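Local structure of acetyl-CoA acetyltransferase (Elizabethkingia anophelis NUHP1, 6BN2) at residues 304-307 against 308-312; 103-106 against 107-110. The protein probably catalyses the reversible, coenzyme A-releasing condensation of two acetyl-CoA molecules to acetoacetyl-CoA. All coordinates share one frame; numbering follows the deposited sequence.

How the contacts relate
Neither contact closes a long loop, since in each one the two segments follow one another directly on a single helix. Contact 2 comes first along the chain, in helix 98-111 of the N-terminal thiolase domain; contact 1 follows in helix 300-311, in the C-terminal domain. They lie in series, neither nested nor crossing, with centres about 17 Å apart and nearest atoms about 6 Å apart, so they do not touch. Strand 281-290 of the large mixed sheet links them: V103, M104 and Q108 rest side chains on it, as do I306 and A311. Both also reach D114 of the second subunit, through Q108 and K310.

Contact 1 (304-307 against 308-312); sequences LPIA and LAKAN
L308 packs back along the helix onto L304, four residues before it. Its amide donates to L304 O at 2.8 Å, with an N-H...O angle of 163°, and the donor lies nearly on the line of the carbonyl. Beside this bond the two leucine side chains run across one another at a slant: L304 CG lies 4.0 Å from L308 CD1, and L304 CD1 faces L308 CG. The first torsions make this possible, because L304 sends CG anti to its own nitrogen (chi1 176°) whereas L308 keeps CG beside the nitrogen (chi1 -68°), where L308 CG is 3.4 Å from L304 O. This i/i+4 pair lies in helix 300-311 of the thiolase C-terminal domain, where L304 covers F321 and F323 of strand 320-323 and both leucines meet I315. A307, also buried, turns its methyl to V396, and its carbonyl is gripped twice, by A311 N at 3.0 Å and by the hydroxyl of S285. One residue earlier, I306 O accepts K310 N at 3.0 Å while K310 CG passes within 3.3 Å of the same oxygen. The lysine chain then bends at chi3, and NZ bonds Y286 O and forms a salt bridge with D114 of the second subunit. At N312 the helix stops in a Schellman motif, the positive phi accompanying a bond from N312 N to A309 O at 3.1 Å.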
ATOM      1  N   LEU A 304      18.789   2.852  10.936  1.00 14.22           N
ATOM      2  CA  LEU A 304      19.081   4.150  11.548  1.00 14.17           C
ATOM      3  C   LEU A 304      20.425   4.724  11.101  1.00 15.75           C
ATOM      4  O   LEU A 304      20.475   5.918  10.755  1.00 16.90           O
ATOM      5  CB  LEU A 304      18.985   4.056  13.081  1.00 16.40           C
ATOM      6  CG  LEU A 304      19.368   5.362  13.782  1.00 20.92           C
ATOM      7  CD1 LEU A 304      18.429   6.483  13.362  1.00 20.32           C
ATOM      8  CD2 LEU A 304      19.311   5.172  15.286  1.00 26.13           C
ATOM      9  N   PRO A 305      21.526   3.963  11.054  1.00 16.83           N
ATOM     10  CA  PRO A 305      22.779   4.548  10.551  1.00 18.30           C
ATOM     11  C   PRO A 305      22.677   5.081   9.136  1.00 20.35           C
ATOM     12  O   PRO A 305      23.349   6.071   8.817  1.00 18.73           O
ATOM     13  CB  PRO A 305      23.774   3.379  10.645  1.00 20.75           C
ATOM     14  CG  PRO A 305      23.230   2.556  11.802  1.00 22.28           C
ATOM     15  CD  PRO A 305      21.734   2.607  11.600  1.00 18.11           C
ATOM     16  N   ILE A 306      21.853   4.473   8.276  1.00 17.14           N
ATOM     17  CA  ILE A 306      21.688   5.012   6.926  1.00 16.50           C
ATOM     18  C   ILE A 306      21.033   6.383   6.986  1.00 16.37           C
ATOM     19  O   ILE A 306      21.467   7.332   6.313  1.00 17.92           O
ATOM     20  CB  ILE A 306      20.876   4.049   6.043  1.00 15.61           C
ATOM     21  CG1 ILE A 306      21.576   2.692   5.952  1.00 21.07           C
ATOM     22  CG2 ILE A 306      20.709   4.663   4.651  1.00 19.33           C
ATOM     23  CD1 ILE A 306      20.768   1.649   5.197  1.00 22.26           C
ATOM     24  N   ALA A 307      19.972   6.501   7.786  1.00 15.14           N
ATOM     25  CA  ALA A 307      19.304   7.792   7.938  1.00 14.63           C
ATOM     26  C   ALA A 307      20.245   8.824   8.542  1.00 15.37           C
ATOM     27  O   ALA A 307      20.255   9.987   8.122  1.00 18.12           O
ATOM     28  CB  ALA A 307      18.038   7.647   8.788  1.00 14.98           C
ATOM     29  N   LEU A 308      21.049   8.426   9.533  1.00 15.75           N
ATOM     30  CA  LEU A 308      21.994   9.380  10.110  1.00 15.23           C
ATOM     31  C   LEU A 308      22.990   9.867   9.072  1.00 16.79           C
ATOM     32  O   LEU A 308      23.285  11.063   9.003  1.00 18.63           O
ATOM     33  CB  LEU A 308      22.727   8.759  11.299  1.00 14.47           C
ATOM     34  CG  LEU A 308      21.824   8.495  12.506  1.00 19.41           C
ATOM     35  CD1 LEU A 308      22.593   7.706  13.576  1.00 18.62           C
ATOM     36  CD2 LEU A 308      21.327   9.819  13.075  1.00 19.86           C
ATOM     37  N   ALA A 309      23.522   8.956   8.253  1.00 18.70           N
ATOM     38  CA  ALA A 309      24.490   9.379   7.248  1.00 21.12           C
ATOM     39  C   ALA A 309      23.855  10.335   6.245  1.00 19.91           C
ATOM     40  O   ALA A 309      24.487  11.311   5.816  1.00 22.40           O
ATOM     41  CB  ALA A 309      25.082   8.161   6.539  1.00 22.67           C
ATOM     42  N   LYS A 310      22.603  10.079   5.874  1.00 18.14           N
ATOM     43  CA  LYS A 310      21.900  10.992   4.980  1.00 18.19           C
ATOM     44  C   LYS A 310      21.687  12.357   5.625  1.00 23.92           C
ATOM     45  O   LYS A 310      21.721  13.379   4.929  1.00 26.15           O
ATOM     46  CB  LYS A 310      20.570  10.366   4.555  1.00 18.37           C
ATOM     47  CG  LYS A 310      20.784   9.180   3.613  1.00 18.09           C
ATOM     48  CD  LYS A 310      19.461   8.474   3.327  1.00 20.17           C
ATOM     49  CE  LYS A 310      18.603   9.269   2.338  1.00 24.12           C
ATOM     50  NZ  LYS A 310      17.310   8.548   2.055  1.00 22.90           N
ATOM     51  N   ALA A 311      21.496  12.400   6.946  1.00 22.33           N
ATOM     52  CA  ALA A 311      21.361  13.657   7.678  1.00 20.40           C
ATOM     53  C   ALA A 311      22.693  14.340   7.961  1.00 22.02           C
ATOM     54  O   ALA A 311      22.687  15.474   8.450  1.00 24.26           O
ATOM     55  CB  ALA A 311      20.642  13.420   9.009  1.00 19.57           C
ATOM     56  N   ASN A 312      23.822  13.688   7.671  1.00 20.13           N
ATOM     57  CA  ASN A 312      25.150  14.168   8.080  1.00 23.44           C
ATOM     58  C   ASN A 312      25.225  14.366   9.593  1.00 21.03           C
ATOM     59  O   ASN A 312      25.833  15.323  10.092  1.00 23.48           O
ATOM     60  CB  ASN A 312      25.543  15.452   7.345  1.00 27.02           C
ATOM     61  CG  ASN A 312      25.739  15.227   5.857  1.00 38.13           C
ATOM     62  OD1 ASN A 312      26.553  14.404   5.446  1.00 43.61           O
ATOM     63  ND2 ASN A 312      24.972  15.940   5.045  1.00 41.69           N
TER

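Contact 2 (103-106 against 107-110)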
ATOM      1  N   VAL A 103       4.733   8.143   5.876  1.00 11.83           N
ATOM      2  CA  VAL A 103       5.304   9.471   6.112  1.00 11.92           C
ATOM      3  C   VAL A 103       6.495   9.726   5.195  1.00 12.09           C
ATOM      4  O   VAL A 103       6.639  10.821   4.637  1.00 12.14           O
ATOM      5  CB  VAL A 103       5.698   9.619   7.592  1.00 11.08           C
ATOM      6  CG1 VAL A 103       6.529  10.904   7.795  1.00 12.37           C
ATOM      7  CG2 VAL A 103       4.441   9.622   8.476  1.00 12.13           C
ATOM      8  N   MET A 104       7.368   8.723   5.023  1.00 10.98           N
ATOM      9  CA  MET A 104       8.531   8.882   4.151  1.00 10.77           C
ATOM     10  C   MET A 104       8.117   9.122   2.702  1.00 11.92           C
ATOM     11  O   MET A 104       8.660  10.006   2.027  1.00 13.85           O
ATOM     12  CB  MET A 104       9.424   7.638   4.268  1.00 12.13           C
ATOM     13  CG  MET A 104      10.014   7.489   5.666  1.00 11.95           C
ATOM     14  SD  MET A 104      10.672   5.811   5.957  1.00 19.93           S
ATOM     15  CE  MET A 104      11.771   5.601   4.564  1.00 23.12           C
ATOM     16  N   MET A 105       7.175   8.321   2.195  1.00 12.84           N
ATOM     17  CA  MET A 105       6.686   8.495   0.828  0.61 12.90           C
ATOM     18  C   MET A 105       6.044   9.863   0.647  1.00 12.62           C
ATOM     19  O   MET A 105       6.177  10.488  -0.401  1.00 12.67           O
ATOM     20  CB  MET A 105       5.674   7.395   0.492  0.61 12.23           C
ATOM     21  CG  MET A 105       6.296   6.013   0.396  0.61 14.93           C
ATOM     22  SD  MET A 105       5.055   4.708   0.348  0.61 11.04           S
ATOM     23  CE  MET A 105       5.543   3.842  -1.171  0.61 13.20           C
ATOM     24  N   ALA A 106       5.324  10.324   1.665  1.00 11.08           N
ATOM     25  CA  ALA A 106       4.717  11.645   1.582  1.00 11.24           C
ATOM     26  C   ALA A 106       5.785  12.733   1.540  1.00 13.42           C
ATOM     27  O   ALA A 106       5.660  13.711   0.789  1.00 12.16           O
ATOM     28  CB  ALA A 106       3.766  11.852   2.765  1.00 11.68           C
ATOM     29  N   ALA A 107       6.846  12.576   2.341  1.00 13.30           N
ATOM     30  CA  ALA A 107       7.943  13.532   2.290  1.00 13.98           C
ATOM     31  C   ALA A 107       8.586  13.544   0.906  1.00 13.99           C
ATOM     32  O   ALA A 107       8.946  14.611   0.381  1.00 14.90           O
ATOM     33  CB  ALA A 107       8.967  13.203   3.387  1.00 15.75           C
ATOM     34  N   GLN A 108       8.703  12.372   0.282  1.00 14.27           N
ATOM     35  CA  GLN A 108       9.269  12.309  -1.058  1.00 14.35           C
ATOM     36  C   GLN A 108       8.378  13.014  -2.067  1.00 14.45           C
ATOM     37  O   GLN A 108       8.883  13.626  -3.010  1.00 15.22           O
ATOM     38  CB  GLN A 108       9.503  10.853  -1.468  1.00 15.81           C
ATOM     39  CG  GLN A 108      10.627  10.215  -0.642  1.00 15.55           C
ATOM     40  CD  GLN A 108      10.766   8.730  -0.847  1.00 15.73           C
ATOM     41  OE1 GLN A 108       9.785   8.004  -0.877  1.00 19.48           O
ATOM     42  NE2 GLN A 108      11.996   8.269  -1.011  1.00 16.88           N
ATOM     43  N   ALA A 109       7.053  12.936  -1.891  1.00 13.83           N
ATOM     44  CA  ALA A 109       6.145  13.669  -2.778  1.00 14.84           C
ATOM     45  C   ALA A 109       6.346  15.178  -2.655  1.00 16.11           C
ATOM     46  O   ALA A 109       6.252  15.909  -3.656  1.00 15.98           O
ATOM     47  CB  ALA A 109       4.689  13.302  -2.472  1.00 15.09           C
ATOM     48  N   VAL A 110       6.624  15.667  -1.441  1.00 14.27           N
ATOM     49  CA  VAL A 110       6.932  17.089  -1.269  1.00 14.42           C
ATOM     50  C   VAL A 110       8.281  17.426  -1.906  1.00 17.42           C
ATOM     51  O   VAL A 110       8.408  18.408  -2.651  1.00 18.82           O
ATOM     52  CB  VAL A 110       6.908  17.487   0.223  1.00 15.32           C
ATOM     53  CG1 VAL A 110       7.300  18.984   0.400  1.00 16.81           C
ATOM     54  CG2 VAL A 110       5.523  17.249   0.829  1.00 15.97           C
TER
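Q108 folds back over the peptide that joins M104 to M105 in helix 98-111, a buried alpha-helix of the thiolase fold packed against the large mixed sheet. Its CG stands beside its own nitrogen (chi1 -69°), which brings Q108 CG to 3.3 Å from M104 O, beyond the oxygen. Past CG the chain runs extended, and the amide reaches back so that Q108 OE1 lies 3.6 Å from M105 CA. Q108 NE2 has its partner across the dimer interface, a hydrogen bond to D114 of the second subunit, where Q108 and A109 also pack against A109 and Q108 of that subunit. The side chains divide between different surroundings: M104 meets Y286 and D288 of strand 281-290, M105, modelled in two conformers, packs on Y60 of both subunits, and V103, A106 and V110 are turned to strands 117-125 and 258-268. A107 turns its methyl to L266 of strand 258-268, and A107 CB sits 3.5 Å from M104 O. The backbone of the helix is regular: A107 N to V103 O at 2.9 Å and Q108 N to M104 O at 2.9 Å are both i/i+4 bonds, with N-H...O angles of 158° and 152°. At the later end V110 N bonds A106 O at 3.1 Å, and V110 CG2, anti to its own carbonyl carbon, lies 3.5 Å from that same A106 O.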